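Local coordinates for protein yhhW (Escherichia coli, PDB 1TQ5) that cleaves quercetin with dioxygen in vitro, releasing carbon monoxide, as a metal-dependent bicupin of the pirin family whose physiological role is unknown, at residues 129-134 against 152-157; 145-150 against 157-162. All blocks are in the same frame, centred on the assembly; numbering follows the deposited sequence.

Contact 1. Residues 129-134 against 152-157; sequences RYEQRR and GSLKVH
Arg129 meets 152-157 with the end of its guanidinium, NH1 and NH2 both closing on one backbone oxygen, Lys155 O. NH1 lies 2.8 Å from Lys155 O and NH2 a short 2.5 Å from Lys155 O. The oxygen sits close to the guanidinium plane, whereas both nitrogens reach it from the same face of its own peptide plane. CG stands between the backbone N and the carbonyl carbon (chi1 60°), and the bend at chi2 that comes next sets the chain on its course to 152-157. His157 comes tip to tip with this arginine, its NE2 over one face of the guanidinium and 3.9 Å from Arg129 NE, the two planes turned 70° apart. Outside the pair, Glu63 forms a salt bridge with NH2 and Ser94 OG accepts from NE, so the group is held from several sides.

Glu131 adds a salt bridge from its own strand, OE2 standing 2.9 Å from Arg129 NH1. Its other oxygen works across the contact: a water donates to Glu131 OE1 at 2.6 Å and accepts from Lys155 N at 2.9 Å. Here the two halves of the bicupin meet, strand 129-133 on the edge of one seven-stranded sheet and strand 154-155 on the edge of the other. The segments 129-133 and 152-157 run nearly antiparallel, their end-to-end directions 154° apart, yet no backbone hydrogen bond joins them; side chains and water bridge the seam. Leu154 and Glu131 slide past each other in opposite directions, and Leu154 CD2 ends 4.0 Å from Glu131 OE1.

Arg133 lays its CB on the same leucine, 3.7 Å from Leu154 CD2. Its chain then runs out extended, carrying one guanidinium face over the Gly152 carbonyl, an approach modelled too close for its detail to be trusted.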
ATOM      1  N   ARG A 129      -7.853  16.041  -4.189  1.00 36.87           N
ATOM      2  CA  ARG A 129      -9.071  15.241  -4.139  1.00 34.68           C
ATOM      3  C   ARG A 129      -8.981  14.169  -3.064  1.00 33.18           C
ATOM      4  O   ARG A 129      -7.894  13.698  -2.726  1.00 31.96           O
ATOM      5  CB  ARG A 129      -9.323  14.581  -5.491  1.00 36.76           C
ATOM      6  CG  ARG A 129      -8.202  13.664  -5.925  1.00 42.14           C
ATOM      7  CD  ARG A 129      -8.667  12.225  -6.053  1.00 42.94           C
ATOM      8  NE  ARG A 129      -7.527  11.334  -6.246  1.00 43.18           N
ATOM      9  CZ  ARG A 129      -7.619  10.049  -6.567  1.00 37.88           C
ATOM     10  NH1 ARG A 129      -8.809   9.484  -6.739  1.00 34.25           N
ATOM     11  NH2 ARG A 129      -6.514   9.332  -6.718  1.00 35.72           N
ATOM     12  N   TYR A 130     -10.134  13.792  -2.523  1.00 29.52           N
ATOM     13  CA  TYR A 130     -10.190  12.769  -1.495  1.00 28.95           C
ATOM     14  C   TYR A 130     -11.322  11.798  -1.759  1.00 27.31           C
ATOM     15  O   TYR A 130     -12.486  12.195  -1.859  1.00 27.32           O
ATOM     16  CB  TYR A 130     -10.391  13.380  -0.111  1.00 27.62           C
ATOM     17  CG  TYR A 130     -10.560  12.322   0.954  1.00 25.07           C
ATOM     18  CD1 TYR A 130      -9.482  11.532   1.350  1.00 28.44           C
ATOM     19  CD2 TYR A 130     -11.813  12.061   1.514  1.00 32.86           C
ATOM     20  CE1 TYR A 130      -9.642  10.504   2.271  1.00 29.66           C
ATOM     21  CE2 TYR A 130     -11.986  11.034   2.436  1.00 26.86           C
ATOM     22  CZ  TYR A 130     -10.893  10.257   2.808  1.00 27.20           C
ATOM     23  OH  TYR A 130     -11.052   9.225   3.702  1.00 26.92           O
ATOM     24  N   GLU A 131     -10.981  10.521  -1.861  1.00 26.31           N
ATOM     25  CA  GLU A 131     -11.979   9.498  -2.101  1.00 25.60           C
ATOM     26  C   GLU A 131     -11.825   8.326  -1.146  1.00 25.67           C
ATOM     27  O   GLU A 131     -10.729   8.020  -0.666  1.00 22.78           O
ATOM     28  CB  GLU A 131     -11.902   9.007  -3.548  1.00 27.22           C
ATOM     29  CG  GLU A 131     -12.313  10.054  -4.563  1.00 33.19           C
ATOM     30  CD  GLU A 131     -12.459   9.480  -5.954  1.00 46.30           C
ATOM     31  OE1 GLU A 131     -13.355   8.632  -6.155  1.00 55.78           O
ATOM     32  OE2 GLU A 131     -11.675   9.872  -6.841  1.00 53.78           O
ATOM     33  N   GLN A 132     -12.945   7.679  -0.864  1.00 23.26           N
ATOM     34  CA  GLN A 132     -12.962   6.538   0.031  1.00 25.04           C
ATOM     35  C   GLN A 132     -13.972   5.576  -0.559  1.00 25.01           C
ATOM     36  O   GLN A 132     -14.978   6.009  -1.122  1.00 23.25           O
ATOM     37  CB  GLN A 132     -13.399   6.986   1.428  1.00 22.53           C
ATOM     38  CG  GLN A 132     -13.112   6.003   2.553  1.00 25.96           C
ATOM     39  CD  GLN A 132     -14.091   4.844   2.611  1.00 29.72           C
ATOM     40  OE1 GLN A 132     -15.308   5.042   2.631  1.00 30.24           O
ATOM     41  NE2 GLN A 132     -13.562   3.625   2.652  1.00 37.14           N
ATOM     42  N   ARG A 133     -13.707   4.280  -0.447  1.00 28.37           N
ATOM     43  CA  ARG A 133     -14.630   3.291  -0.986  1.00 27.21           C
ATOM     44  C   ARG A 133     -14.701   2.020  -0.159  1.00 28.75           C
ATOM     45  O   ARG A 133     -13.701   1.567   0.408  1.00 30.12           O
ATOM     46  CB  ARG A 133     -14.248   2.926  -2.427  1.00 30.70           C
ATOM     47  CG  ARG A 133     -15.145   1.854  -3.057  1.00 26.48           C
ATOM     48  CD  ARG A 133     -15.183   1.991  -4.567  1.00 31.33           C
ATOM     49  NE  ARG A 133     -16.231   1.178  -5.183  1.00 29.83           N
ATOM     50  CZ  ARG A 133     -16.640   1.323  -6.442  1.00 27.22           C
ATOM     51  NH1 ARG A 133     -16.093   2.253  -7.215  0.50 21.57           N
ATOM     52  NH2 ARG A 133     -17.584   0.536  -6.939  1.00 33.39           N
ATOM     53  N   ARG A 134     -15.900   1.458  -0.090  1.00 28.62           N
ATOM     54  CA  ARG A 134     -16.114   0.216   0.627  1.00 30.92           C
ATOM     55  C   ARG A 134     -16.408  -0.865  -0.398  1.00 30.86           C
ATOM     56  O   ARG A 134     -17.487  -0.888  -1.000  1.00 28.61           O
ATOM     57  CB  ARG A 134     -17.289   0.328   1.590  1.00 32.28           C
ATOM     58  CG  ARG A 134     -17.651  -0.998   2.218  1.00 32.40           C
ATOM     59  CD  ARG A 134     -18.594  -0.826   3.374  1.00 36.59           C
ATOM     60  NE  ARG A 134     -18.910  -2.112   3.981  1.00 36.19           N
ATOM     61  CZ  ARG A 134     -19.283  -2.262   5.244  1.00 37.78           C
ATOM     62  NH1 ARG A 134     -19.383  -1.201   6.034  1.00 38.13           N
ATOM     63  NH2 ARG A 134     -19.560  -3.469   5.716  1.00 39.46           N
ATOM     64  N   GLY A 152     -15.140  -0.625 -10.762  1.00 31.32           N
ATOM     65  CA  GLY A 152     -15.367  -0.289  -9.368  1.00 31.92           C
ATOM     66  C   GLY A 152     -14.148   0.051  -8.530  1.00 31.07           C
ATOM     67  O   GLY A 152     -14.234   0.096  -7.301  1.00 32.30           O
ATOM     68  N   SER A 153     -13.018   0.299  -9.179  1.00 29.12           N
ATOM     69  CA  SER A 153     -11.800   0.648  -8.459  1.00 28.88           C
ATOM     70  C   SER A 153     -11.739   2.163  -8.248  1.00 30.59           C
ATOM     71  O   SER A 153     -12.501   2.917  -8.860  1.00 30.13           O
ATOM     72  CB  SER A 153     -10.573   0.194  -9.257  1.00 31.23           C
ATOM     73  OG  SER A 153     -10.475   0.899 -10.485  1.00 27.53           O
ATOM     74  N   LEU A 154     -10.835   2.602  -7.378  1.00 28.42           N
ATOM     75  CA  LEU A 154     -10.660   4.024  -7.114  1.00 27.29           C
ATOM     76  C   LEU A 154      -9.636   4.563  -8.107  1.00 29.16           C
ATOM     77  O   LEU A 154      -8.684   3.866  -8.470  1.00 27.55           O
ATOM     78  CB  LEU A 154     -10.154   4.247  -5.683  1.00 29.23           C
ATOM     79  CG  LEU A 154     -11.134   4.061  -4.521  1.00 30.22           C
ATOM     80  CD1 LEU A 154     -10.381   4.111  -3.197  1.00 33.02           C
ATOM     81  CD2 LEU A 154     -12.199   5.153  -4.568  1.00 29.57           C
ATOM     82  N   LYS A 155      -9.823   5.800  -8.555  1.00 28.45           N
ATOM     83  CA  LYS A 155      -8.887   6.381  -9.508  1.00 28.47           C
ATOM     84  C   LYS A 155      -7.564   6.766  -8.867  1.00 26.29           C
ATOM     85  O   LYS A 155      -7.514   7.224  -7.728  1.00 25.39           O
ATOM     86  CB  LYS A 155      -9.487   7.617 -10.187  1.00 27.59           C
ATOM     87  CG  LYS A 155      -8.506   8.305 -11.134  1.00 33.53           C
ATOM     88  CD  LYS A 155      -9.195   9.244 -12.109  1.00 41.88           C
ATOM     89  CE  LYS A 155      -9.983   8.472 -13.156  1.00 47.07           C
ATOM     90  NZ  LYS A 155     -10.665   9.380 -14.128  1.00 50.71           N
ATOM     91  N   VAL A 156      -6.488   6.560  -9.613  1.00 28.33           N
ATOM     92  CA  VAL A 156      -5.157   6.915  -9.153  1.00 28.52           C
ATOM     93  C   VAL A 156      -4.528   7.646 -10.331  1.00 29.50           C
ATOM     94  O   VAL A 156      -4.653   7.210 -11.473  1.00 27.31           O
ATOM     95  CB  VAL A 156      -4.326   5.650  -8.760  1.00 28.48           C
ATOM     96  CG1 VAL A 156      -4.060   4.782  -9.975  1.00 28.63           C
ATOM     97  CG2 VAL A 156      -3.023   6.071  -8.095  1.00 29.30           C
ATOM     98  N   HIS A 157      -3.886   8.778 -10.056  1.00 29.65           N
ATOM     99  CA  HIS A 157      -3.254   9.581 -11.099  1.00 33.65           C
ATOM    100  C   HIS A 157      -1.865   9.062 -11.452  1.00 31.58           C
ATOM    101  O   HIS A 157      -0.866   9.770 -11.321  1.00 31.06           O
ATOM    102  CB  HIS A 157      -3.167  11.039 -10.647  1.00 32.59           C
ATOM    103  CG  HIS A 157      -4.501  11.682 -10.441  1.00 42.10           C
ATOM    104  ND1 HIS A 157      -5.375  11.933 -11.479  1.00 47.38           N
ATOM    105  CD2 HIS A 157      -5.119  12.114  -9.317  1.00 43.90           C
ATOM    106  CE1 HIS A 157      -6.472  12.491 -11.002  1.00 46.28           C
ATOM    107  NE2 HIS A 157      -6.344  12.612  -9.693  1.00 44.76           N
TER
HETATM  108  O   HOH W   1     -12.295   7.328  -8.124  1.00 35.14           O

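Contact 2. Residues 145-150 against 157-162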
ATOM      1  N   LEU A 145      -7.126   0.125  -7.193  1.00 22.97           N
ATOM      2  CA  LEU A 145      -6.745   1.374  -7.844  1.00 22.58           C
ATOM      3  C   LEU A 145      -6.548   1.124  -9.333  1.00 24.26           C
ATOM      4  O   LEU A 145      -6.121   0.045  -9.735  1.00 24.40           O
ATOM      5  CB  LEU A 145      -5.442   1.927  -7.258  1.00 23.52           C
ATOM      6  CG  LEU A 145      -5.383   2.287  -5.773  1.00 24.03           C
ATOM      7  CD1 LEU A 145      -3.988   2.807  -5.443  1.00 29.38           C
ATOM      8  CD2 LEU A 145      -6.437   3.337  -5.446  1.00 26.83           C
ATOM      9  N   SER A 146      -6.871   2.128 -10.139  1.00 26.98           N
ATOM     10  CA  SER A 146      -6.727   2.055 -11.589  1.00 29.33           C
ATOM     11  C   SER A 146      -6.607   3.466 -12.143  1.00 29.31           C
ATOM     12  O   SER A 146      -7.092   4.425 -11.536  1.00 28.05           O
ATOM     13  CB  SER A 146      -7.940   1.374 -12.224  1.00 28.85           C
ATOM     14  OG  SER A 146      -7.933  -0.016 -11.954  1.00 41.86           O
ATOM     15  N   PRO A 147      -5.956   3.613 -13.305  1.00 31.34           N
ATOM     16  CA  PRO A 147      -5.788   4.932 -13.923  1.00 33.48           C
ATOM     17  C   PRO A 147      -7.132   5.520 -14.368  1.00 33.77           C
ATOM     18  O   PRO A 147      -7.323   6.733 -14.360  1.00 33.19           O
ATOM     19  CB  PRO A 147      -4.875   4.643 -15.118  1.00 34.54           C
ATOM     20  CG  PRO A 147      -4.144   3.389 -14.715  1.00 34.06           C
ATOM     21  CD  PRO A 147      -5.231   2.581 -14.066  1.00 33.69           C
ATOM     22  N   ASP A 148      -8.058   4.648 -14.752  1.00 34.82           N
ATOM     23  CA  ASP A 148      -9.373   5.081 -15.220  1.00 37.85           C
ATOM     24  C   ASP A 148     -10.510   4.738 -14.261  1.00 36.68           C
ATOM     25  O   ASP A 148     -11.678   4.981 -14.567  1.00 38.60           O
ATOM     26  CB  ASP A 148      -9.666   4.458 -16.584  1.00 39.43           C
ATOM     27  CG  ASP A 148      -9.392   2.969 -16.612  1.00 45.90           C
ATOM     28  OD1 ASP A 148      -9.787   2.270 -15.655  1.00 51.79           O
ATOM     29  OD2 ASP A 148      -8.785   2.494 -17.595  1.00 57.71           O
ATOM     30  N   ALA A 149     -10.166   4.168 -13.111  1.00 33.66           N
ATOM     31  CA  ALA A 149     -11.150   3.791 -12.105  1.00 33.49           C
ATOM     32  C   ALA A 149     -12.157   2.780 -12.641  1.00 33.32           C
ATOM     33  O   ALA A 149     -13.337   2.820 -12.293  1.00 33.32           O
ATOM     34  CB  ALA A 149     -11.875   5.034 -11.593  1.00 33.58           C
ATOM     35  N   ARG A 150     -11.686   1.865 -13.481  1.00 32.81           N
ATOM     36  CA  ARG A 150     -12.551   0.848 -14.064  1.00 31.57           C
ATOM     37  C   ARG A 150     -12.926  -0.222 -13.051  1.00 32.49           C
ATOM     38  O   ARG A 150     -12.292  -0.356 -12.005  1.00 30.66           O
ATOM     39  CB  ARG A 150     -11.857   0.178 -15.253  1.00 32.46           C
ATOM     40  CG  ARG A 150     -10.689  -0.726 -14.862  1.00 34.50           C
ATOM     41  CD  ARG A 150      -9.871  -1.139 -16.082  1.00 37.81           C
ATOM     42  NE  ARG A 150      -8.696  -1.936 -15.731  1.00 34.95           N
ATOM     43  CZ  ARG A 150      -8.736  -3.209 -15.348  1.00 43.96           C
ATOM     44  NH1 ARG A 150      -9.899  -3.843 -15.266  1.00 43.08           N
ATOM     45  NH2 ARG A 150      -7.617  -3.853 -15.043  1.00 47.59           N
ATOM     46  N   HIS A 157      -3.886   8.778 -10.056  1.00 29.65           N
ATOM     47  CA  HIS A 157      -3.254   9.581 -11.099  1.00 33.65           C
ATOM     48  C   HIS A 157      -1.865   9.062 -11.452  1.00 31.58           C
ATOM     49  O   HIS A 157      -0.866   9.770 -11.321  1.00 31.06           O
ATOM     50  CB  HIS A 157      -3.167  11.039 -10.647  1.00 32.59           C
ATOM     51  CG  HIS A 157      -4.501  11.682 -10.441  1.00 42.10           C
ATOM     52  ND1 HIS A 157      -5.375  11.933 -11.479  1.00 47.38           N
ATOM     53  CD2 HIS A 157      -5.119  12.114  -9.317  1.00 43.90           C
ATOM     54  CE1 HIS A 157      -6.472  12.491 -11.002  1.00 46.28           C
ATOM     55  NE2 HIS A 157      -6.344  12.612  -9.693  1.00 44.76           N
ATOM     56  N   GLN A 158      -1.814   7.818 -11.908  1.00 29.91           N
ATOM     57  CA  GLN A 158      -0.560   7.186 -12.279  1.00 30.85           C
ATOM     58  C   GLN A 158      -0.895   5.944 -13.089  1.00 30.25           C
ATOM     59  O   GLN A 158      -1.919   5.301 -12.851  1.00 32.36           O
ATOM     60  CB  GLN A 158       0.226   6.827 -11.007  1.00 30.62           C
ATOM     61  CG  GLN A 158       1.564   6.128 -11.215  1.00 28.83           C
ATOM     62  CD  GLN A 158       2.424   6.785 -12.278  1.00 33.63           C
ATOM     63  OE1 GLN A 158       2.267   6.516 -13.468  1.00 34.95           O
ATOM     64  NE2 GLN A 158       3.332   7.654 -11.854  1.00 26.12           N
ATOM     65  N   ASP A 159      -0.054   5.627 -14.064  1.00 29.98           N
ATOM     66  CA  ASP A 159      -0.269   4.456 -14.906  1.00 31.10           C
ATOM     67  C   ASP A 159       0.011   3.201 -14.086  1.00 31.25           C
ATOM     68  O   ASP A 159       0.986   2.492 -14.335  1.00 32.14           O
ATOM     69  CB  ASP A 159       0.669   4.497 -16.118  1.00 32.40           C
ATOM     70  CG  ASP A 159       0.447   3.332 -17.068  1.00 35.41           C
ATOM     71  OD1 ASP A 159       1.379   3.000 -17.834  1.00 42.95           O
ATOM     72  OD2 ASP A 159      -0.663   2.758 -17.059  1.00 44.44           O
HETATM   73  N   MSE A 160      -0.838   2.928 -13.102  1.00 30.16           N
HETATM   74  CA  MSE A 160      -0.640   1.754 -12.262  1.00 30.15           C
HETATM   75  C   MSE A 160      -1.946   1.149 -11.772  1.00 29.04           C
HETATM   76  O   MSE A 160      -2.951   1.838 -11.627  1.00 26.60           O
HETATM   77  CB  MSE A 160       0.234   2.115 -11.050  1.00 27.33           C
HETATM   78  CG  MSE A 160      -0.471   2.926  -9.960  1.00 30.18           C
HETATM   79 SE   MSE A 160      -1.498   1.921  -8.841  1.00 24.83          SE
HETATM   80  CE  MSE A 160      -0.220   1.297  -7.725  1.00 27.73           C
ATOM     81  N   GLU A 161      -1.916  -0.155 -11.523  1.00 29.03           N
ATOM     82  CA  GLU A 161      -3.074  -0.869 -11.009  1.00 28.26           C
ATOM     83  C   GLU A 161      -2.683  -1.550  -9.701  1.00 26.54           C
ATOM     84  O   GLU A 161      -1.558  -2.027  -9.554  1.00 25.25           O
ATOM     85  CB  GLU A 161      -3.537  -1.936 -11.997  1.00 29.96           C
ATOM     86  CG  GLU A 161      -3.964  -1.410 -13.347  1.00 34.79           C
ATOM     87  CD  GLU A 161      -4.529  -2.508 -14.218  1.00 43.56           C
ATOM     88  OE1 GLU A 161      -3.880  -3.573 -14.319  1.00 48.48           O
ATOM     89  OE2 GLU A 161      -5.616  -2.311 -14.802  1.00 53.10           O
ATOM     90  N   LEU A 162      -3.617  -1.588  -8.760  1.00 22.00           N
ATOM     91  CA  LEU A 162      -3.399  -2.225  -7.469  1.00 20.54           C
ATOM     92  C   LEU A 162      -4.536  -3.208  -7.231  1.00 20.74           C
ATOM     93  O   LEU A 162      -5.709  -2.862  -7.364  1.00 19.84           O
ATOM     94  CB  LEU A 162      -3.381  -1.189  -6.336  1.00 21.46           C
ATOM     95  CG  LEU A 162      -3.325  -1.741  -4.900  1.00 24.14           C
ATOM     96  CD1 LEU A 162      -2.043  -2.552  -4.690  1.00 25.60           C
ATOM     97  CD2 LEU A 162      -3.397  -0.586  -3.900  1.00 25.91           C
TER
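The antiparallel pairing of Leu145 with Leu162 belongs to the main sheet of the C-terminal cupin domain, where strand 141-146 ends and strand 161-167 begins. Leu162 N donates to Leu145 O at 3.1 Å, and the return bond from Leu145 N to Leu162 O is weak at 3.3 Å. Both side chains leave the same face of the sheet and lie side by side, with Leu145 CD1 3.8 Å from Leu162 CD2. The selenium of selenomethionine Met160 comes within 4.2 Å of Leu145 CB.

Beyond Ser146 and Glu161 the regular pairing gives way to loop. CD and CG of the Pro147 ring lie against the backbone oxygens of 157-162: CD is 3.4 Å from Met160 O and CG 3.5 Å from Gln158 O. A proline has no N-H to offer, and Met160 O is buried here without a hydrogen-bond partner. Asp159 is the centre of an inverse gamma turn that leads the chain into its strand.

Arg150 and Glu161 close the outer side, their side chains crossing at about a right angle. CG of Arg150 sits between the backbone N and the carbonyl carbon (chi1 71°); with the chain extended from there to NE, the guanidinium is carried out to the Glu161 carboxylate. Arg150 NH2 forms a short salt bridge of 2.5 Å to Glu161 OE2, on the syn side but 33° out of the carboxylate plane; NE adds a weak bond of 3.2 Å to the same Glu161 OE2. Tyr163 OH bonds the other oxygen. An alanine in place of Glu161 would probably leave the Arg150 charge without its mate and its guanidinium freer to turn.

Strand 221-228 flanks strand 161-167, with Phe226 against Met160 and Leu162, while Ile119 of strand 112-119 touches Leu145 and Met160, and Ile92 of strand 90-94 touches Leu145.

Both contacts involve the same end of the C-terminal sheet and share His157, but they do different work. Contact 2 lies within that sheet and joins neighbouring strands by backbone bonds and leucines, with its salt bridge toward the exposed outer side. Contact 1 is the seam between two sheets, mostly partly exposed, where a guanidinium bonds a backbone oxygen directly and a carboxylate reaches a backbone N-H through a water; Leu154 is the buried residue that gives it most of its apolar contact. Strand 141-146 links them: Val156 N lies 2.9 Å from Ser146 O and Leu154 O lies 3.0 Å from Ser146 N, probable hydrogen bonds that set strand 154-155 beside it, while Lys155 packs on Pro147 and Ala149.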